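Local atomic coordinates of protease 2A (Rhinovirus C, PDB entry 5X45), a protein that probably cleaves the viral polyprotein as a chymotrypsin-like cysteine protease, and holds a structural zinc ion in its fold. Residues A[3-9]-A[105-110]; A[13-19]-A[36-42]; A[55-59]-A[70-75]; A[8-12]-A[44-50]; A[92-96]-A[134-138]. All coordinates share one frame; numbering follows the deposited sequence.

Contact 1: A[3-9]-A[105-110]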
# COMPACT_ATOMS: atom_id res chain seq x y z
N GLY A 3 -7.16 -11.36 -9.07
CA GLY A 3 -7.41 -10.02 -8.58
C GLY A 3 -6.93 -9.74 -7.17
O GLY A 3 -6.19 -8.79 -6.95
N PRO A 4 -7.37 -10.56 -6.20
CA PRO A 4 -6.96 -10.35 -4.80
C PRO A 4 -5.45 -10.48 -4.57
O PRO A 4 -4.95 -9.99 -3.55
CB PRO A 4 -7.71 -11.45 -4.05
CG PRO A 4 -8.91 -11.72 -4.90
CD PRO A 4 -8.42 -11.58 -6.31
N SER A 5 -4.74 -11.12 -5.49
CA SER A 5 -3.31 -11.36 -5.32
C SER A 5 -2.46 -10.28 -5.98
O SER A 5 -1.24 -10.26 -5.82
CB SER A 5 -2.93 -12.72 -5.90
OG SER A 5 -3.35 -13.77 -5.06
N ASP A 6 -3.10 -9.39 -6.73
CA ASP A 6 -2.36 -8.35 -7.44
C ASP A 6 -1.71 -7.39 -6.44
O ASP A 6 -2.37 -6.92 -5.51
CB ASP A 6 -3.26 -7.61 -8.44
CG ASP A 6 -3.64 -8.47 -9.66
OD1 ASP A 6 -2.95 -9.48 -9.93
OD2 ASP A 6 -4.63 -8.14 -10.35
N MET A 7 -0.42 -7.15 -6.62
CA MET A 7 0.38 -6.27 -5.77
C MET A 7 0.33 -4.81 -6.25
O MET A 7 1.35 -4.12 -6.29
CB MET A 7 1.84 -6.72 -5.73
CG MET A 7 2.06 -8.22 -5.55
SD MET A 7 1.61 -8.78 -3.91
CE MET A 7 3.12 -8.48 -2.99
N PHE A 8 -0.84 -4.36 -6.68
CA PHE A 8 -1.02 -2.99 -7.13
C PHE A 8 -2.50 -2.68 -7.02
O PHE A 8 -3.31 -3.59 -6.85
CB PHE A 8 -0.52 -2.80 -8.58
CG PHE A 8 -1.18 -3.71 -9.59
CD1 PHE A 8 -2.41 -3.38 -10.16
CD2 PHE A 8 -0.57 -4.91 -9.97
CE1 PHE A 8 -3.02 -4.24 -11.08
CE2 PHE A 8 -1.17 -5.76 -10.90
CZ PHE A 8 -2.40 -5.43 -11.45
N VAL A 9 -2.86 -1.41 -7.13
CA VAL A 9 -4.26 -1.01 -7.11
C VAL A 9 -4.64 -0.38 -8.44
O VAL A 9 -4.01 0.56 -8.89
CB VAL A 9 -4.53 -0.02 -5.97
CG1 VAL A 9 -6.00 0.35 -5.93
CG2 VAL A 9 -4.07 -0.61 -4.64
N GLY A 105 9.29 -8.65 0.34
CA GLY A 105 8.60 -9.19 -0.81
C GLY A 105 7.09 -9.07 -0.73
O GLY A 105 6.39 -9.36 -1.70
N ASP A 106 6.58 -8.66 0.42
CA ASP A 106 5.14 -8.55 0.62
C ASP A 106 4.61 -7.16 0.22
O ASP A 106 3.40 -6.93 0.21
CB ASP A 106 4.77 -8.85 2.08
CG ASP A 106 4.98 -10.32 2.46
OD1 ASP A 106 5.22 -11.16 1.56
OD2 ASP A 106 4.91 -10.65 3.67
N CYS A 107 5.52 -6.24 -0.10
CA CYS A 107 5.12 -4.87 -0.46
C CYS A 107 4.18 -4.84 -1.67
O CYS A 107 4.40 -5.54 -2.66
CB CYS A 107 6.36 -4.01 -0.73
SG CYS A 107 7.49 -3.88 0.70
N GLY A 108 3.13 -4.04 -1.56
CA GLY A 108 2.15 -3.93 -2.63
C GLY A 108 0.86 -4.69 -2.34
O GLY A 108 -0.17 -4.44 -2.98
N GLY A 109 0.92 -5.63 -1.40
CA GLY A 109 -0.24 -6.40 -0.98
C GLY A 109 -1.32 -5.45 -0.49
O GLY A 109 -1.04 -4.50 0.23
N LYS A 110 -2.55 -5.71 -0.92
CA LYS A 110 -3.65 -4.79 -0.68
C LYS A 110 -4.26 -4.89 0.71
O LYS A 110 -4.42 -5.99 1.24
CB LYS A 110 -4.74 -5.00 -1.73
CG LYS A 110 -4.33 -4.57 -3.12
CD LYS A 110 -5.46 -4.73 -4.11
CE LYS A 110 -5.56 -6.15 -4.61
NZ LYS A 110 -6.66 -6.30 -5.60
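K110 starts with CG anti to its own carbonyl carbon (chi1 -69°) and then bends at chi3 (-82°), which brings CE and NZ to the G3-D6 turn. M7 is bent at both chi2 and chi3, and its methyl curls over the 105-109 loop. NZ of K110 donates to G3 O at 2.9 Å, lying above the carbonyl plane. D6 N reaches G3 O from the opposite face at 3.2 Å, closing a type I turn, so two donors grip one oxygen. Behind NZ, CE of K110 passes D6 O at 3.4 Å, and CD runs beside F8 O. Across the loop, CE of M7 faces three backbone oxygens: C107 O at 3.2 Å, with D106 O and G105 O each at 3.6 Å. A type II turn from D106 to G109 shapes this loop, whose GDCGG sequence matches the nucleophile loop of picornaviral 2A proteases. M7 CA also makes a CH contact to G108 O at 3.4 Å. The lysine ammonium thus meets one carbonyl, that of G3, with D48 only a long, weak ion partner; its charge would probably polarise G3 O and fasten the N-terminal turn to the base of the loop.

Contact 2: A[13-19]-A[36-42]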
# COMPACT_ATOMS: atom_id res chain seq x y z
N ASP A 13 -9.49 4.91 -13.39
CA ASP A 13 -8.64 5.84 -14.13
C ASP A 13 -7.15 5.79 -13.77
O ASP A 13 -6.34 6.40 -14.47
CB ASP A 13 -9.20 7.26 -13.98
CG ASP A 13 -9.50 7.63 -12.54
OD1 ASP A 13 -8.96 6.98 -11.62
OD2 ASP A 13 -10.28 8.59 -12.33
N ALA A 14 -6.78 5.07 -12.72
CA ALA A 14 -5.40 5.14 -12.25
C ALA A 14 -4.86 3.81 -11.74
O ALA A 14 -5.62 2.91 -11.36
CB ALA A 14 -5.27 6.19 -11.16
N ILE A 15 -3.53 3.70 -11.75
CA ILE A 15 -2.83 2.54 -11.20
C ILE A 15 -1.86 3.00 -10.10
O ILE A 15 -1.05 3.90 -10.31
CB ILE A 15 -2.03 1.81 -12.27
CG1 ILE A 15 -2.95 1.35 -13.40
CG2 ILE A 15 -1.28 0.64 -11.65
CD1 ILE A 15 -2.19 0.94 -14.65
N TYR A 16 -1.95 2.36 -8.94
CA TYR A 16 -1.13 2.71 -7.78
C TYR A 16 -0.12 1.61 -7.50
O TYR A 16 -0.49 0.45 -7.32
CB TYR A 16 -2.02 2.93 -6.55
CG TYR A 16 -3.02 4.05 -6.68
CD1 TYR A 16 -4.13 3.95 -7.53
CD2 TYR A 16 -2.89 5.20 -5.91
CE1 TYR A 16 -5.05 4.99 -7.64
CE2 TYR A 16 -3.81 6.23 -6.00
CZ TYR A 16 -4.88 6.13 -6.86
OH TYR A 16 -5.77 7.17 -6.93
N LYS A 17 1.16 1.95 -7.47
CA LYS A 17 2.20 0.96 -7.21
C LYS A 17 3.17 1.49 -6.17
O LYS A 17 3.27 2.70 -5.96
CB LYS A 17 2.95 0.62 -8.50
CG LYS A 17 2.05 0.26 -9.66
CD LYS A 17 2.82 -0.29 -10.85
CE LYS A 17 2.62 -1.80 -10.95
NZ LYS A 17 3.40 -2.43 -12.05
N CYS A 18 3.89 0.59 -5.55
CA CYS A 18 4.93 0.97 -4.66
C CYS A 18 6.05 1.46 -5.54
O CYS A 18 6.39 0.82 -6.49
CB CYS A 18 5.36 -0.22 -3.84
SG CYS A 18 4.31 -0.53 -2.44
N ALA A 19 6.60 2.61 -5.24
CA ALA A 19 7.53 3.25 -6.14
C ALA A 19 8.80 2.46 -6.45
O ALA A 19 9.29 2.52 -7.54
CB ALA A 19 7.84 4.65 -5.69
N ASP A 36 6.47 6.07 -0.59
CA ASP A 36 6.86 4.95 -1.45
C ASP A 36 5.75 4.64 -2.46
O ASP A 36 5.36 3.49 -2.67
CB ASP A 36 7.19 3.71 -0.61
CG ASP A 36 7.82 2.59 -1.44
OD1 ASP A 36 8.40 2.91 -2.50
OD2 ASP A 36 7.73 1.41 -1.03
N LEU A 37 5.26 5.69 -3.10
CA LEU A 37 4.05 5.59 -3.92
C LEU A 37 4.21 6.22 -5.28
O LEU A 37 4.70 7.35 -5.40
CB LEU A 37 2.87 6.25 -3.21
CG LEU A 37 1.53 6.17 -3.94
CD1 LEU A 37 1.00 4.73 -3.96
CD2 LEU A 37 0.53 7.11 -3.30
N GLN A 38 3.81 5.49 -6.31
CA GLN A 38 3.75 6.04 -7.65
C GLN A 38 2.35 5.84 -8.20
O GLN A 38 1.77 4.77 -8.05
CB GLN A 38 4.77 5.38 -8.57
CG GLN A 38 4.56 5.77 -10.03
CD GLN A 38 5.71 5.37 -10.94
OE1 GLN A 38 6.86 5.27 -10.52
NE2 GLN A 38 5.38 5.10 -12.20
N VAL A 39 1.79 6.89 -8.80
CA VAL A 39 0.47 6.74 -9.40
C VAL A 39 0.53 7.08 -10.89
O VAL A 39 1.05 8.13 -11.27
CB VAL A 39 -0.58 7.62 -8.73
CG1 VAL A 39 -1.97 7.28 -9.29
CG2 VAL A 39 -0.55 7.42 -7.23
N ASP A 40 -0.00 6.18 -11.71
CA ASP A 40 -0.04 6.38 -13.15
C ASP A 40 -1.47 6.45 -13.63
O ASP A 40 -2.34 5.75 -13.12
CB ASP A 40 0.72 5.25 -13.88
CG ASP A 40 2.23 5.32 -13.66
OD1 ASP A 40 2.67 5.86 -12.63
OD2 ASP A 40 2.98 4.83 -14.54
N SER A 41 -1.73 7.31 -14.61
CA SER A 41 -3.03 7.32 -15.26
C SER A 41 -3.14 6.12 -16.19
O SER A 41 -2.12 5.56 -16.61
CB SER A 41 -3.22 8.61 -16.04
OG SER A 41 -2.28 8.66 -17.09
N THR A 42 -4.36 5.71 -16.50
CA THR A 42 -4.55 4.61 -17.43
C THR A 42 -5.83 4.72 -18.24
O THR A 42 -6.87 5.17 -17.76
CB THR A 42 -4.51 3.24 -16.69
OG1 THR A 42 -4.61 2.18 -17.66
CG2 THR A 42 -5.65 3.13 -15.69
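I15 N gives the shortest bond of this strand pair, reaching D40 O at 2.7 Å and almost straight (167°). D40 N returns to I15 O, and the next hydrogen-bonded pair repeats the exchange: K17 N to Q38 O and Q38 N to K17 O, each 2.9 Å. Beyond the regular antiparallel strands, T42 N bonds D13 O at one end and A19 N bonds D36 O at the other. On the face carrying A14, Y16 and V39, CG1 of V39 lies over the centre of the Y16 ring, 3.9 Å from its centroid, a CH-pi contact. V39 holds CG1 anti to its backbone N (chi1 -172°), which sets that methyl over the ring while CG2 touches Y16 CD2 at 3.5 Å; L37 CD1 approaches the ring edge. On the other face CD1 of I15 rests against T42 CB at 3.9 Å, the two side chains crossing at about a right angle. There too Q38 NE2 donates to D40 OD1 at 2.8 Å on its syn side, and also to N23 O, while T25 OG1 meets D40 OD2. The pair forms the middle of the four-stranded antiparallel sheet: strand 9-10 joins 14-18 through V9 and Y16, and strand 28-32 flanks 37-41, where D36 and L37 make a G1 bulge.

Contact 3: A[55-59]-A[70-75]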
# COMPACT_ATOMS: atom_id res chain seq x y z
N CYS A 55 -12.42 4.02 7.81
CA CYS A 55 -12.04 2.71 8.34
C CYS A 55 -10.53 2.53 8.58
O CYS A 55 -9.70 3.08 7.85
CB CYS A 55 -12.53 1.60 7.42
SG CYS A 55 -14.32 1.43 7.37
N THR A 56 -10.21 1.76 9.62
CA THR A 56 -8.83 1.41 9.93
C THR A 56 -8.69 -0.10 10.11
O THR A 56 -7.59 -0.61 10.33
CB THR A 56 -8.34 2.11 11.22
OG1 THR A 56 -9.32 1.95 12.26
CG2 THR A 56 -8.10 3.60 10.96
N ALA A 57 -9.81 -0.81 10.05
CA ALA A 57 -9.82 -2.27 10.17
C ALA A 57 -10.31 -2.93 8.88
O ALA A 57 -11.22 -2.43 8.22
CB ALA A 57 -10.68 -2.70 11.35
N GLY A 58 -9.70 -4.06 8.54
CA GLY A 58 -10.09 -4.80 7.36
C GLY A 58 -9.29 -6.06 7.18
O GLY A 58 -8.98 -6.77 8.15
N CYS A 59 -8.94 -6.36 5.94
CA CYS A 59 -8.18 -7.55 5.63
C CYS A 59 -7.11 -7.25 4.60
O CYS A 59 -7.25 -6.32 3.81
CB CYS A 59 -9.10 -8.65 5.13
SG CYS A 59 -10.14 -8.11 3.77
N PRO A 70 -7.37 -11.03 8.43
CA PRO A 70 -8.03 -9.90 9.08
C PRO A 70 -6.98 -9.04 9.75
O PRO A 70 -5.93 -9.57 10.09
CB PRO A 70 -8.95 -10.56 10.11
CG PRO A 70 -9.18 -11.94 9.57
CD PRO A 70 -7.87 -12.32 8.94
N VAL A 71 -7.23 -7.74 9.90
CA VAL A 71 -6.24 -6.87 10.53
C VAL A 71 -6.91 -5.61 11.08
O VAL A 71 -7.88 -5.12 10.50
CB VAL A 71 -5.10 -6.49 9.53
CG1 VAL A 71 -5.63 -5.60 8.41
CG2 VAL A 71 -3.93 -5.84 10.24
N GLU A 72 -6.42 -5.13 12.23
CA GLU A 72 -6.89 -3.87 12.81
C GLU A 72 -5.74 -2.87 12.86
O GLU A 72 -4.69 -3.18 13.42
CB GLU A 72 -7.45 -4.10 14.22
CG GLU A 72 -8.51 -5.18 14.29
CD GLU A 72 -7.89 -6.57 14.42
OE1 GLU A 72 -6.65 -6.66 14.55
OE2 GLU A 72 -8.64 -7.58 14.37
N CYS A 73 -5.89 -1.69 12.27
CA CYS A 73 -4.75 -0.77 12.24
C CYS A 73 -4.92 0.51 13.04
O CYS A 73 -6.03 0.95 13.33
CB CYS A 73 -4.43 -0.39 10.80
SG CYS A 73 -4.06 -1.78 9.76
N VAL A 74 -3.79 1.11 13.37
CA VAL A 74 -3.72 2.44 13.95
C VAL A 74 -3.00 3.37 12.97
O VAL A 74 -2.05 2.96 12.31
CB VAL A 74 -2.99 2.44 15.29
CG1 VAL A 74 -3.21 3.78 15.96
CG2 VAL A 74 -3.53 1.36 16.18
N SER A 75 -3.48 4.61 12.86
CA SER A 75 -2.82 5.63 12.05
C SER A 75 -1.58 6.27 12.69
O SER A 75 -1.57 6.58 13.88
CB SER A 75 -3.80 6.75 11.70
OG SER A 75 -4.80 6.30 10.81
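T56 to C59 and P70 to C73 pair as the open end of an antiparallel beta hairpin, strands 57-62 and 67-76 of the six-stranded barrel. Three backbone hydrogen bonds tie them. G58 and V71 form the hydrogen-bonded pair: G58 N reaches V71 O at 2.9 Å and nearly straight (167°), while V71 N reaches G58 O at 2.7 Å with a more bent approach (145°). C73 N adds a third bond to T56 O at 2.8 Å. CH contacts supplement these, P70 CA lying 3.4 Å from G58 O and A57 CA 3.5 Å from V71 O. Apolar contact is thinner. A57 CB and E72 CG approach to 4.4 Å on the face they share with C59 and P70, a side well open to solvent, whereas V71 points to the other face and packs on L111 of strand 110-113. V71 places CG1 between its backbone N and carbonyl carbon (chi1 67°), bringing that methyl alongside G58 O. The hairpin also leads away from the metal: C55, just ahead of T56, is one of the four zinc ligands. C73 and T56 both touch L96 of the adjoining strand 95-98. Where the strands part, side chain and carbonyl meet reciprocally, with C73 CB 3.2 Å from T56 O and T56 CB 3.3 Å from C73 O.

Contact 4: A[8-12]-A[44-50]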
# COMPACT_ATOMS: atom_id res chain seq x y z
N PHE A 8 -0.84 -4.36 -6.68
CA PHE A 8 -1.02 -2.99 -7.13
C PHE A 8 -2.50 -2.68 -7.02
O PHE A 8 -3.31 -3.59 -6.85
CB PHE A 8 -0.52 -2.80 -8.58
CG PHE A 8 -1.18 -3.71 -9.59
CD1 PHE A 8 -2.41 -3.38 -10.16
CD2 PHE A 8 -0.57 -4.91 -9.97
CE1 PHE A 8 -3.02 -4.24 -11.08
CE2 PHE A 8 -1.17 -5.76 -10.90
CZ PHE A 8 -2.40 -5.43 -11.45
N VAL A 9 -2.86 -1.41 -7.13
CA VAL A 9 -4.26 -1.01 -7.11
C VAL A 9 -4.64 -0.38 -8.44
O VAL A 9 -4.01 0.56 -8.89
CB VAL A 9 -4.53 -0.02 -5.97
CG1 VAL A 9 -6.00 0.35 -5.93
CG2 VAL A 9 -4.07 -0.61 -4.64
N HIS A 10 -5.69 -0.91 -9.05
CA HIS A 10 -6.10 -0.48 -10.38
C HIS A 10 -7.54 0.03 -10.38
O HIS A 10 -8.49 -0.74 -10.42
CB HIS A 10 -5.94 -1.64 -11.37
CG HIS A 10 -6.17 -1.26 -12.80
ND1 HIS A 10 -6.23 -2.19 -13.81
CD2 HIS A 10 -6.35 -0.06 -13.38
CE1 HIS A 10 -6.44 -1.58 -14.96
NE2 HIS A 10 -6.51 -0.28 -14.73
N THR A 11 -7.69 1.35 -10.34
CA THR A 11 -9.02 1.96 -10.31
C THR A 11 -9.51 2.24 -11.72
O THR A 11 -8.86 1.84 -12.69
CB THR A 11 -9.02 3.27 -9.50
OG1 THR A 11 -8.21 4.25 -10.17
CG2 THR A 11 -8.49 3.03 -8.08
N ARG A 12 -10.64 2.94 -11.83
CA ARG A 12 -11.22 3.25 -13.15
C ARG A 12 -10.26 4.04 -14.02
O ARG A 12 -10.23 3.89 -15.25
CB ARG A 12 -12.51 4.07 -13.02
CG ARG A 12 -13.26 4.14 -14.34
CD ARG A 12 -14.06 5.43 -14.51
NE ARG A 12 -15.47 5.33 -14.11
CZ ARG A 12 -16.17 6.33 -13.60
NH1 ARG A 12 -17.45 6.15 -13.27
NH2 ARG A 12 -15.61 7.52 -13.43
N VAL A 44 -7.23 2.05 -19.64
CA VAL A 44 -8.05 0.86 -19.37
C VAL A 44 -8.52 0.90 -17.91
O VAL A 44 -7.72 1.05 -16.98
CB VAL A 44 -7.28 -0.46 -19.72
CG1 VAL A 44 -6.14 -0.14 -20.67
CG2 VAL A 44 -6.70 -1.15 -18.51
N PRO A 45 -9.84 0.89 -17.70
CA PRO A 45 -10.46 0.92 -16.37
C PRO A 45 -10.16 -0.31 -15.51
O PRO A 45 -10.11 -1.43 -16.01
CB PRO A 45 -11.96 1.00 -16.69
CG PRO A 45 -12.03 1.62 -18.05
CD PRO A 45 -10.84 1.05 -18.78
N GLY A 46 -9.94 -0.09 -14.21
CA GLY A 46 -9.69 -1.17 -13.28
C GLY A 46 -10.87 -1.40 -12.35
O GLY A 46 -11.75 -0.55 -12.23
N PRO A 47 -10.87 -2.55 -11.67
CA PRO A 47 -11.97 -2.98 -10.80
C PRO A 47 -11.93 -2.40 -9.38
O PRO A 47 -12.94 -2.46 -8.69
CB PRO A 47 -11.80 -4.49 -10.75
CG PRO A 47 -10.33 -4.69 -10.90
CD PRO A 47 -9.87 -3.62 -11.85
N ASP A 48 -10.78 -1.88 -8.95
CA ASP A 48 -10.63 -1.44 -7.55
C ASP A 48 -11.22 -0.06 -7.27
O ASP A 48 -11.27 0.81 -8.15
CB ASP A 48 -9.15 -1.45 -7.14
CG ASP A 48 -8.50 -2.81 -7.34
OD1 ASP A 48 -9.19 -3.83 -7.11
OD2 ASP A 48 -7.30 -2.83 -7.71
N VAL A 49 -11.61 0.15 -6.01
CA VAL A 49 -12.20 1.41 -5.58
C VAL A 49 -11.56 1.89 -4.27
O VAL A 49 -11.53 1.17 -3.28
CB VAL A 49 -13.72 1.27 -5.37
CG1 VAL A 49 -14.30 2.53 -4.72
CG2 VAL A 49 -14.41 0.97 -6.69
N ILE A 50 -11.04 3.11 -4.29
CA ILE A 50 -10.50 3.71 -3.07
C ILE A 50 -11.57 4.58 -2.41
O ILE A 50 -11.96 5.60 -2.95
CB ILE A 50 -9.23 4.52 -3.37
CG1 ILE A 50 -8.20 3.63 -4.07
CG2 ILE A 50 -8.65 5.14 -2.09
CD1 ILE A 50 -7.04 4.37 -4.67
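H10 reaches across to the 44-50 loop with its imidazole. Its CB passes D48 OD2 at 4.1 Å, and CG anti to the backbone N (chi1 -173°) carries the ring to G46, whose CA lies over the ring centre, 3.4 Å from the centroid, a CH-pi contact in which CG, ND1 and CD2 all face that carbon. At the rim, CE1 of H10 meets V44 CG2 in the ring plane at 3.6 Å. Finally NE2 donates to V44 O at 2.9 Å, the oxygen tilted slightly from the ring plane, which fixes the ring's rotation. The backbone of H10 is held as well: its N donates almost linearly (176°) to the anti side of D48 OD2 at 2.8 Å, and its O accepts D48 N at 3.0 Å, so D48 grips both polar backbone atoms of one residue. G46 N adds a bond to T11 O at 2.7 Å. Deeper in, CG2 of T11 packs on I50 CD1 at 3.9 Å, near Y16. Loop and edge strand 9-10 are thus laced together where the chain leaves the N-terminal sheet for the barrel, the interdomain connection of a chymotrypsin-like fold.

Contact 5: A[92-96]-A[134-138]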
# COMPACT_ATOMS: atom_id res chain seq x y z
N GLN A 92 8.62 7.77 6.43
CA GLN A 92 7.47 7.76 5.54
C GLN A 92 6.26 8.37 6.24
O GLN A 92 6.23 8.46 7.47
CB GLN A 92 7.17 6.34 5.04
CG GLN A 92 8.09 5.89 3.91
CD GLN A 92 7.64 4.62 3.21
OE1 GLN A 92 6.45 4.30 3.19
NE2 GLN A 92 8.58 3.90 2.61
N TYR A 93 5.29 8.82 5.46
CA TYR A 93 4.12 9.53 5.98
C TYR A 93 2.81 8.80 5.72
O TYR A 93 2.73 7.97 4.80
CB TYR A 93 4.07 10.95 5.40
CG TYR A 93 5.24 11.80 5.83
CD1 TYR A 93 5.20 12.50 7.04
CD2 TYR A 93 6.40 11.86 5.07
CE1 TYR A 93 6.29 13.27 7.46
CE2 TYR A 93 7.48 12.62 5.48
CZ TYR A 93 7.42 13.32 6.67
OH TYR A 93 8.49 14.08 7.08
N ASN A 94 1.80 9.09 6.54
CA ASN A 94 0.47 8.50 6.40
C ASN A 94 0.46 6.97 6.40
O ASN A 94 0.15 6.34 5.39
CB ASN A 94 -0.22 9.03 5.14
CG ASN A 94 -0.43 10.54 5.19
OD1 ASN A 94 0.13 11.29 4.39
ND2 ASN A 94 -1.24 11.00 6.14
N LEU A 95 0.80 6.39 7.54
CA LEU A 95 0.83 4.94 7.64
C LEU A 95 -0.30 4.39 8.49
O LEU A 95 -0.73 5.01 9.47
CB LEU A 95 2.17 4.47 8.18
CG LEU A 95 3.23 4.68 7.10
CD1 LEU A 95 4.13 5.84 7.47
CD2 LEU A 95 4.01 3.41 6.80
N LEU A 96 -0.75 3.21 8.11
CA LEU A 96 -1.59 2.38 8.95
C LEU A 96 -0.74 1.25 9.50
O LEU A 96 -0.03 0.59 8.74
CB LEU A 96 -2.78 1.85 8.17
CG LEU A 96 -3.68 2.95 7.60
CD1 LEU A 96 -4.41 2.43 6.37
CD2 LEU A 96 -4.66 3.42 8.66
N LEU A 134 -3.87 4.99 1.12
CA LEU A 134 -4.01 5.51 -0.24
C LEU A 134 -5.00 6.66 -0.31
O LEU A 134 -5.00 7.43 -1.27
CB LEU A 134 -4.45 4.41 -1.20
CG LEU A 134 -3.46 3.26 -1.33
CD1 LEU A 134 -4.07 2.18 -2.20
CD2 LEU A 134 -2.13 3.73 -1.87
N ARG A 135 -5.86 6.77 0.70
CA ARG A 135 -6.92 7.78 0.70
C ARG A 135 -6.42 9.23 0.58
O ARG A 135 -6.99 10.01 -0.18
CB ARG A 135 -7.80 7.61 1.94
CG ARG A 135 -8.64 6.33 1.88
CD ARG A 135 -9.31 6.03 3.21
NE ARG A 135 -8.33 5.68 4.23
CZ ARG A 135 -8.62 5.11 5.39
NH1 ARG A 135 -9.87 4.78 5.67
NH2 ARG A 135 -7.64 4.83 6.25
N PRO A 136 -5.35 9.60 1.32
CA PRO A 136 -4.80 10.95 1.09
C PRO A 136 -4.40 11.23 -0.36
O PRO A 136 -4.47 12.39 -0.78
CB PRO A 136 -3.56 10.98 1.98
CG PRO A 136 -3.83 10.00 3.06
CD PRO A 136 -4.64 8.91 2.41
N TYR A 137 -3.99 10.21 -1.10
CA TYR A 137 -3.45 10.41 -2.44
C TYR A 137 -4.41 10.13 -3.59
O TYR A 137 -4.02 10.26 -4.75
CB TYR A 137 -2.20 9.54 -2.62
CG TYR A 137 -1.18 9.71 -1.51
CD1 TYR A 137 -1.28 8.96 -0.34
CD2 TYR A 137 -0.14 10.62 -1.62
CE1 TYR A 137 -0.36 9.11 0.69
CE2 TYR A 137 0.79 10.77 -0.60
CZ TYR A 137 0.67 10.01 0.55
OH TYR A 137 1.59 10.16 1.58
N SER A 138 -5.66 9.76 -3.30
CA SER A 138 -6.60 9.46 -4.38
C SER A 138 -7.35 10.71 -4.85
O SER A 138 -7.69 11.58 -4.05
CB SER A 138 -7.61 8.40 -3.94
OG SER A 138 -8.76 9.00 -3.37
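N94 turns the chain through a corner with positive phi and psi (55° and 68°), taking it from strand 90-93 into strand 95-98, while 134-138 makes a short helix-like bend closed by Y137 N to L134 O at 3.0 Å. The backbones stay well apart, the nearest CA atoms being those of N94 and P136 at 7.9 Å, and side chains bridge the interval. The N94 amide slides past the P136 ring in the opposite direction, CG of N94 lying 4.0 Å from CG of P136. Its OD1 comes to 3.4 Å from Y137 OH, with the amide plane nearly perpendicular to the tyrosine ring (83°). Further along, L96 meets R135 at about a right angle: both leucine methyls approach the guanidinium, CD1 lying 4.0 Å and CD2 4.1 Å from NH2. The charge itself is engaged elsewhere, NH2 in a salt bridge with D133 and NH1 in a hydrogen bond to C55 O, which positions the guanidinium beside the leucine. With its side chain about 6 Å from the zinc ion, R135 is second-shell to the metal through the ligand C55, and the contact packs the C-terminal tail against strand 95-98 of the barrel in this chymotrypsin-like protease fold.

Contacts 1 and 4 start from the same N-terminal segment and share F8 and V9; V9 O then bonds Y16 N at 2.7 Å, joining strand 9-10 to strand 14-18 of contact 2. The 134-138 segment of contact 5 packs against the N-terminal sheet: L37 CD2 of contact 2 touches Y137 CG at 3.6 Å, and V9 CG2 meets L134 CD1 at 3.7 Å. Contacts 3 and 5 meet where S75 OG lies 3.6 Å from L96 CD2, and both come close to the zinc ion, which is held by C53, C55, C113 and H115. Contacts 2 and 3 lie apart, their centres about 22 Å from each other. D36 of contact 2 and C107 of contact 1, with H20, are consistent with the catalytic triad of this family.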